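Long-range contacts in putative peptidase (PDB 5DYN), which is a clostripain-family cysteine protease of Bacteroides fragilis that probably activates the bacterium's toxin by cleaving it: residues 48-53 and 111-116; 128-133 and 165-170. All blocks are in the same frame, centred on the assembly; numbering follows the deposited sequence.

Contact 1. Residues 48-53 and 111-116; sequences GSYLIS and VGVAKM
Strands 50-53 and 110-115, second and third of five in the mixed sheet of a clan CD peptidase domain, run antiparallel, their short axes 164° apart. At the start of 111-116, Val111 CG1 meets Ile52 CG2 with 4.1 Å between them. Gly112 N then gives an almost straight hydrogen bond to Ser53 O (3.0 Å), approaching nearly along the C=O axis; the return bond, Ser53 N to Gly112 O, is weak. Val113 faces Ile52 in a non-hydrogen-bonded pair, the two side chains lying alongside one another, while Val113 CG1, anti to its backbone N, also reaches Tyr50 CB at 3.8 Å. Ala79 and Ala83 of helix 78-92 pack on this face. Ala114 turns its CB to the other face, with Leu51, near Glu36; its N bonds Leu51 O at 2.9 Å and its O takes Leu51 N, both in the carbonyl planes. The extended Lys115 puts CG 3.9 Å from Tyr50 CE1, chain and ring pointing the same way. Where segment 48-53 turns its corner at Ser49, Met116 N reaches Ser49 O at 2.7 Å from above the carbonyl plane. The doubly bent Met116 side chain carries its methyl CE back to Leu51 CB, 3.7 Å away.

Contact 2. Residues 128-133 and 165-170; sequences KVLPRY and YQITAG
The short helix 130-133 and the C-terminal end of helix 160-167 meet by interlocking side chains, with no hydrogen bond passing between 128-133 and 165-170. Two bumps on the second segment do most of the filling. The first is the tip of Ile167: its CG1 takes the crowded position between backbone N and carbonyl carbon (chi1 67°), and the extended chi2 then pushes CD1 forward into the hollow between Val129, Leu130 and Tyr133. There CD1 lies 3.9 Å from Val129 CG1 and 4.2 Å from Tyr133 CB. Leu130 sets out from its backbone away from the partner, yet its CD1 comes round to help wall the same hollow.

The second bump is the methyl of Thr168. CG2 sits over the centre of the Tyr133 ring, 3.9 Å from the centroid and only 9° off the ring normal, a CH-pi contact. Val129 CG1 abuts this methyl at 3.7 Å, so one branch of Val129 touches both bumps. Ile167 O comes at an oblique angle to within 3.1 Å of Tyr133 CD2, while Val129 O lies in plane at the ring edge. Thr168 OG1 is turned back to hydrogen-bond Ile164 O, consistent with the methyl being the branch that faces the ring. Just beyond, a Schellman motif ends the helix: Ala169 has positive phi, its N bonds Gln166 O, and Gly170 N bonds Tyr165 O at 2.9 Å.

The Tyr133 hydroxyl reaches past the contact to hydrogen-bond Asp173, at the start of helix 172-182, and Asn171 just before it. From that helix Trp177 packs on Val129 and Tyr174 on Thr168, Ile164 of helix 160-167 extends the apolar patch, and Trp238 and Thr241 of the C-terminal loop lie against Leu130.

Overall arrangement
Both contacts belong to this C-terminal, clostripain-family part of the longer protein, but share no strand or helix. Contact 1 lies in the core, its centre about 9 Å from that of the chain; contact 2 is peripheral, about 19 Å out, though most of its touching residues are buried. Their centres are 25 Å apart, their nearest atoms about 17 Å, and contact 1 closes along the chain before contact 2 opens. Main-chain hydrogen bonds dominate the sheet pairing, with side chains sorted onto two faces. At the helix ends, methyl groups and one aromatic ring carry the packing, and the hydroxyls of Tyr133 and Thr168 have their strongest partners, Asp173 and Ile164, outside the two segments.

Contact 1. Residues 48-53 and 111-116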
loop_
_atom_site.group_PDB
_atom_site.type_symbol
_atom_site.label_atom_id
_atom_site.label_comp_id
_atom_site.label_asym_id
_atom_site.label_seq_id
_atom_site.Cartn_x
_atom_site.Cartn_y
_atom_site.Cartn_z
ATOM N N GLY B 48 4.572 3.658 -11.239
ATOM C CA GLY B 48 5.648 4.223 -10.457
ATOM C C GLY B 48 6.821 3.287 -10.304
ATOM O O GLY B 48 6.867 2.226 -10.924
ATOM N N SER B 49 7.771 3.686 -9.468
ATOM C CA SER B 49 8.983 2.910 -9.268
ATOM C C SER B 49 8.906 2.034 -8.020
ATOM O O SER B 49 9.315 0.875 -8.047
ATOM C CB SER B 49 10.191 3.842 -9.185
ATOM O OG SER B 49 10.201 4.741 -10.279
ATOM N N TYR B 50 8.377 2.583 -6.930
ATOM C CA TYR B 50 8.343 1.853 -5.665
ATOM C C TYR B 50 6.967 1.838 -5.005
ATOM O O TYR B 50 6.264 2.849 -4.978
ATOM C CB TYR B 50 9.373 2.438 -4.699
ATOM C CG TYR B 50 10.786 2.340 -5.221
ATOM C CD1 TYR B 50 11.499 1.151 -5.128
ATOM C CD2 TYR B 50 11.404 3.431 -5.823
ATOM C CE1 TYR B 50 12.788 1.052 -5.611
ATOM C CE2 TYR B 50 12.694 3.341 -6.309
ATOM C CZ TYR B 50 13.381 2.148 -6.201
ATOM O OH TYR B 50 14.665 2.048 -6.682
ATOM N N LEU B 51 6.596 0.674 -4.476
ATOM C CA LEU B 51 5.355 0.509 -3.728
ATOM C C LEU B 51 5.649 0.450 -2.234
ATOM O O LEU B 51 6.431 -0.386 -1.783
ATOM C CB LEU B 51 4.617 -0.758 -4.169
ATOM C CG LEU B 51 3.339 -1.090 -3.395
ATOM C CD1 LEU B 51 2.253 -0.069 -3.691
ATOM C CD2 LEU B 51 2.856 -2.493 -3.701
ATOM N N ILE B 52 5.024 1.340 -1.470
ATOM C CA ILE B 52 5.278 1.423 -0.036
ATOM C C ILE B 52 4.004 1.216 0.777
ATOM O O ILE B 52 3.074 2.019 0.697
ATOM C CB ILE B 52 5.889 2.784 0.347
ATOM C CG1 ILE B 52 6.988 3.177 -0.642
ATOM C CG2 ILE B 52 6.412 2.752 1.777
ATOM C CD1 ILE B 52 7.431 4.616 -0.517
ATOM N N SER B 53 3.975 0.143 1.563
ATOM C CA SER B 53 2.832 -0.158 2.418
ATOM C C SER B 53 3.159 -1.312 3.360
ATOM O O SER B 53 4.322 -1.695 3.509
ATOM C CB SER B 53 1.598 -0.500 1.574
ATOM O OG SER B 53 0.432 -0.586 2.375
ATOM N N VAL B 111 6.726 -2.349 7.626
ATOM C CA VAL B 111 6.715 -1.610 6.367
ATOM C C VAL B 111 7.642 -2.256 5.340
ATOM O O VAL B 111 8.768 -2.643 5.661
ATOM C CB VAL B 111 7.141 -0.135 6.569
ATOM C CG1 VAL B 111 7.080 0.629 5.252
ATOM C CG2 VAL B 111 6.267 0.536 7.613
ATOM N N GLY B 112 7.163 -2.374 4.106
ATOM C CA GLY B 112 7.976 -2.897 3.027
ATOM C C GLY B 112 7.997 -1.977 1.822
ATOM O O GLY B 112 7.045 -1.235 1.581
ATOM N N VAL B 113 9.087 -2.011 1.065
ATOM C CA VAL B 113 9.154 -1.282 -0.196
ATOM C C VAL B 113 9.493 -2.231 -1.338
ATOM O O VAL B 113 10.474 -2.972 -1.274
ATOM C CB VAL B 113 10.190 -0.149 -0.156
ATOM C CG1 VAL B 113 10.159 0.634 -1.457
ATOM C CG2 VAL B 113 9.919 0.772 1.008
ATOM N N ALA B 114 8.675 -2.203 -2.385
ATOM C CA ALA B 114 8.857 -3.100 -3.516
ATOM C C ALA B 114 9.286 -2.339 -4.764
ATOM O O ALA B 114 8.714 -1.304 -5.095
ATOM C CB ALA B 114 7.571 -3.876 -3.784
ATOM N N LYS B 115 10.297 -2.862 -5.453
ATOM C CA LYS B 115 10.743 -2.286 -6.717
ATOM C C LYS B 115 9.832 -2.757 -7.850
ATOM O O LYS B 115 9.851 -3.928 -8.230
ATOM C CB LYS B 115 12.200 -2.666 -6.995
ATOM C CG LYS B 115 12.839 -1.908 -8.150
ATOM C CD LYS B 115 14.344 -2.147 -8.210
ATOM C CE LYS B 115 15.002 -1.258 -9.257
ATOM N NZ LYS B 115 16.491 -1.331 -9.212
ATOM N N MET B 116 9.031 -1.838 -8.379
ATOM C CA MET B 116 8.010 -2.167 -9.372
ATOM C C MET B 116 8.573 -2.743 -10.668
ATOM O O MET B 116 7.948 -3.594 -11.299
ATOM C CB MET B 116 7.181 -0.924 -9.700
ATOM C CG MET B 116 6.394 -0.362 -8.532
ATOM S SD MET B 116 4.930 -1.335 -8.156
ATOM C CE MET B 116 3.777 -0.033 -7.735
#

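Contact 2. Residues 128-133 and 165-170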
loop_
_atom_site.group_PDB
_atom_site.type_symbol
_atom_site.label_atom_id
_atom_site.label_comp_id
_atom_site.label_asym_id
_atom_site.label_seq_id
_atom_site.Cartn_x
_atom_site.Cartn_y
_atom_site.Cartn_z
ATOM N N LYS B 128 7.505 -20.328 -13.534
ATOM C CA LYS B 128 8.357 -21.508 -13.654
ATOM C C LYS B 128 8.145 -22.455 -12.475
ATOM O O LYS B 128 8.541 -23.618 -12.521
ATOM C CB LYS B 128 9.833 -21.105 -13.738
ATOM C CG LYS B 128 10.189 -20.251 -14.947
ATOM C CD LYS B 128 11.657 -19.837 -14.929
ATOM C CE LYS B 128 12.119 -19.372 -16.308
ATOM N NZ LYS B 128 13.572 -19.032 -16.344
ATOM N N VAL B 129 7.515 -21.952 -11.419
ATOM C CA VAL B 129 7.349 -22.718 -10.189
ATOM C C VAL B 129 5.946 -23.296 -10.024
ATOM O O VAL B 129 5.781 -24.504 -9.854
ATOM C CB VAL B 129 7.660 -21.852 -8.951
ATOM C CG1 VAL B 129 7.339 -22.613 -7.674
ATOM C CG2 VAL B 129 9.115 -21.400 -8.967
ATOM N N LEU B 130 4.945 -22.422 -10.082
ATOM C CA LEU B 130 3.569 -22.765 -9.717
ATOM C C LEU B 130 2.954 -23.983 -10.434
ATOM O O LEU B 130 2.418 -24.867 -9.765
ATOM C CB LEU B 130 2.668 -21.542 -9.922
ATOM C CG LEU B 130 2.403 -20.683 -8.685
ATOM C CD1 LEU B 130 3.654 -20.536 -7.836
ATOM C CD2 LEU B 130 1.864 -19.318 -9.091
ATOM N N PRO B 131 3.009 -24.040 -11.782
ATOM C CA PRO B 131 2.384 -25.208 -12.416
ATOM C C PRO B 131 3.101 -26.503 -12.060
ATOM O O PRO B 131 2.484 -27.560 -11.965
ATOM C CB PRO B 131 2.519 -24.916 -13.918
ATOM C CG PRO B 131 2.809 -23.455 -14.015
ATOM C CD PRO B 131 3.581 -23.122 -12.783
ATOM N N ARG B 132 4.406 -26.392 -11.851
ATOM C CA ARG B 132 5.274 -27.534 -11.606
ATOM C C ARG B 132 5.076 -28.138 -10.216
ATOM O O ARG B 132 5.259 -29.342 -10.023
ATOM C CB ARG B 132 6.729 -27.102 -11.801
ATOM C CG ARG B 132 7.765 -28.200 -11.750
ATOM C CD ARG B 132 9.062 -27.693 -12.362
ATOM N NE ARG B 132 10.240 -28.399 -11.864
ATOM C CZ ARG B 132 11.489 -28.040 -12.141
ATOM N NH1 ARG B 132 11.721 -26.986 -12.911
ATOM N NH2 ARG B 132 12.508 -28.731 -11.644
ATOM N N TYR B 133 4.695 -27.306 -9.251
ATOM C CA TYR B 133 4.586 -27.753 -7.865
ATOM C C TYR B 133 3.158 -27.711 -7.336
ATOM O O TYR B 133 2.911 -28.028 -6.174
ATOM C CB TYR B 133 5.494 -26.912 -6.967
ATOM C CG TYR B 133 6.961 -27.206 -7.166
ATOM C CD1 TYR B 133 7.708 -26.499 -8.098
ATOM C CD2 TYR B 133 7.596 -28.200 -6.432
ATOM C CE1 TYR B 133 9.046 -26.767 -8.288
ATOM C CE2 TYR B 133 8.933 -28.476 -6.615
ATOM C CZ TYR B 133 9.655 -27.756 -7.545
ATOM O OH TYR B 133 10.991 -28.024 -7.736
ATOM N N TYR B 165 8.592 -21.217 -0.851
ATOM C CA TYR B 165 9.510 -22.065 -0.100
ATOM C C TYR B 165 8.832 -23.359 0.344
ATOM O O TYR B 165 9.429 -24.436 0.299
ATOM C CB TYR B 165 10.051 -21.314 1.118
ATOM C CG TYR B 165 11.094 -22.083 1.896
ATOM C CD1 TYR B 165 12.441 -21.968 1.582
ATOM C CD2 TYR B 165 10.733 -22.919 2.946
ATOM C CE1 TYR B 165 13.398 -22.665 2.289
ATOM C CE2 TYR B 165 11.685 -23.621 3.659
ATOM C CZ TYR B 165 13.015 -23.489 3.325
ATOM O OH TYR B 165 13.970 -24.182 4.029
ATOM N N GLN B 166 7.583 -23.239 0.775
ATOM C CA GLN B 166 6.815 -24.383 1.251
ATOM C C GLN B 166 6.592 -25.411 0.144
ATOM O O GLN B 166 6.882 -26.597 0.316
ATOM C CB GLN B 166 5.472 -23.914 1.813
ATOM C CG GLN B 166 4.680 -24.983 2.552
ATOM C CD GLN B 166 5.081 -25.101 4.009
ATOM O OE1 GLN B 166 6.266 -25.124 4.340
ATOM N NE2 GLN B 166 4.089 -25.164 4.890
ATOM N N ILE B 167 6.082 -24.952 -0.993
ATOM C CA ILE B 167 5.696 -25.854 -2.072
ATOM C C ILE B 167 6.897 -26.428 -2.817
ATOM O O ILE B 167 6.785 -27.455 -3.484
ATOM C CB ILE B 167 4.767 -25.151 -3.081
ATOM C CG1 ILE B 167 5.517 -24.052 -3.834
ATOM C CG2 ILE B 167 3.551 -24.577 -2.367
ATOM C CD1 ILE B 167 4.677 -23.368 -4.886
ATOM N N THR B 168 8.047 -25.770 -2.702
ATOM C CA THR B 168 9.267 -26.276 -3.322
ATOM C C THR B 168 10.178 -26.933 -2.294
ATOM O O THR B 168 11.277 -27.373 -2.629
ATOM C CB THR B 168 10.057 -25.161 -4.037
ATOM O OG1 THR B 168 10.521 -24.210 -3.073
ATOM C CG2 THR B 168 9.190 -24.459 -5.066
ATOM N N ALA B 169 9.722 -26.982 -1.044
ATOM C CA ALA B 169 10.505 -27.530 0.060
ATOM C C ALA B 169 11.899 -26.909 0.119
ATOM O O ALA B 169 12.859 -27.551 0.543
ATOM C CB ALA B 169 10.604 -29.044 -0.058
ATOM N N GLY B 170 11.997 -25.659 -0.324
ATOM C CA GLY B 170 13.257 -24.942 -0.353
ATOM C C GLY B 170 14.333 -25.587 -1.206
ATOM O O GLY B 170 15.517 -25.488 -0.884
#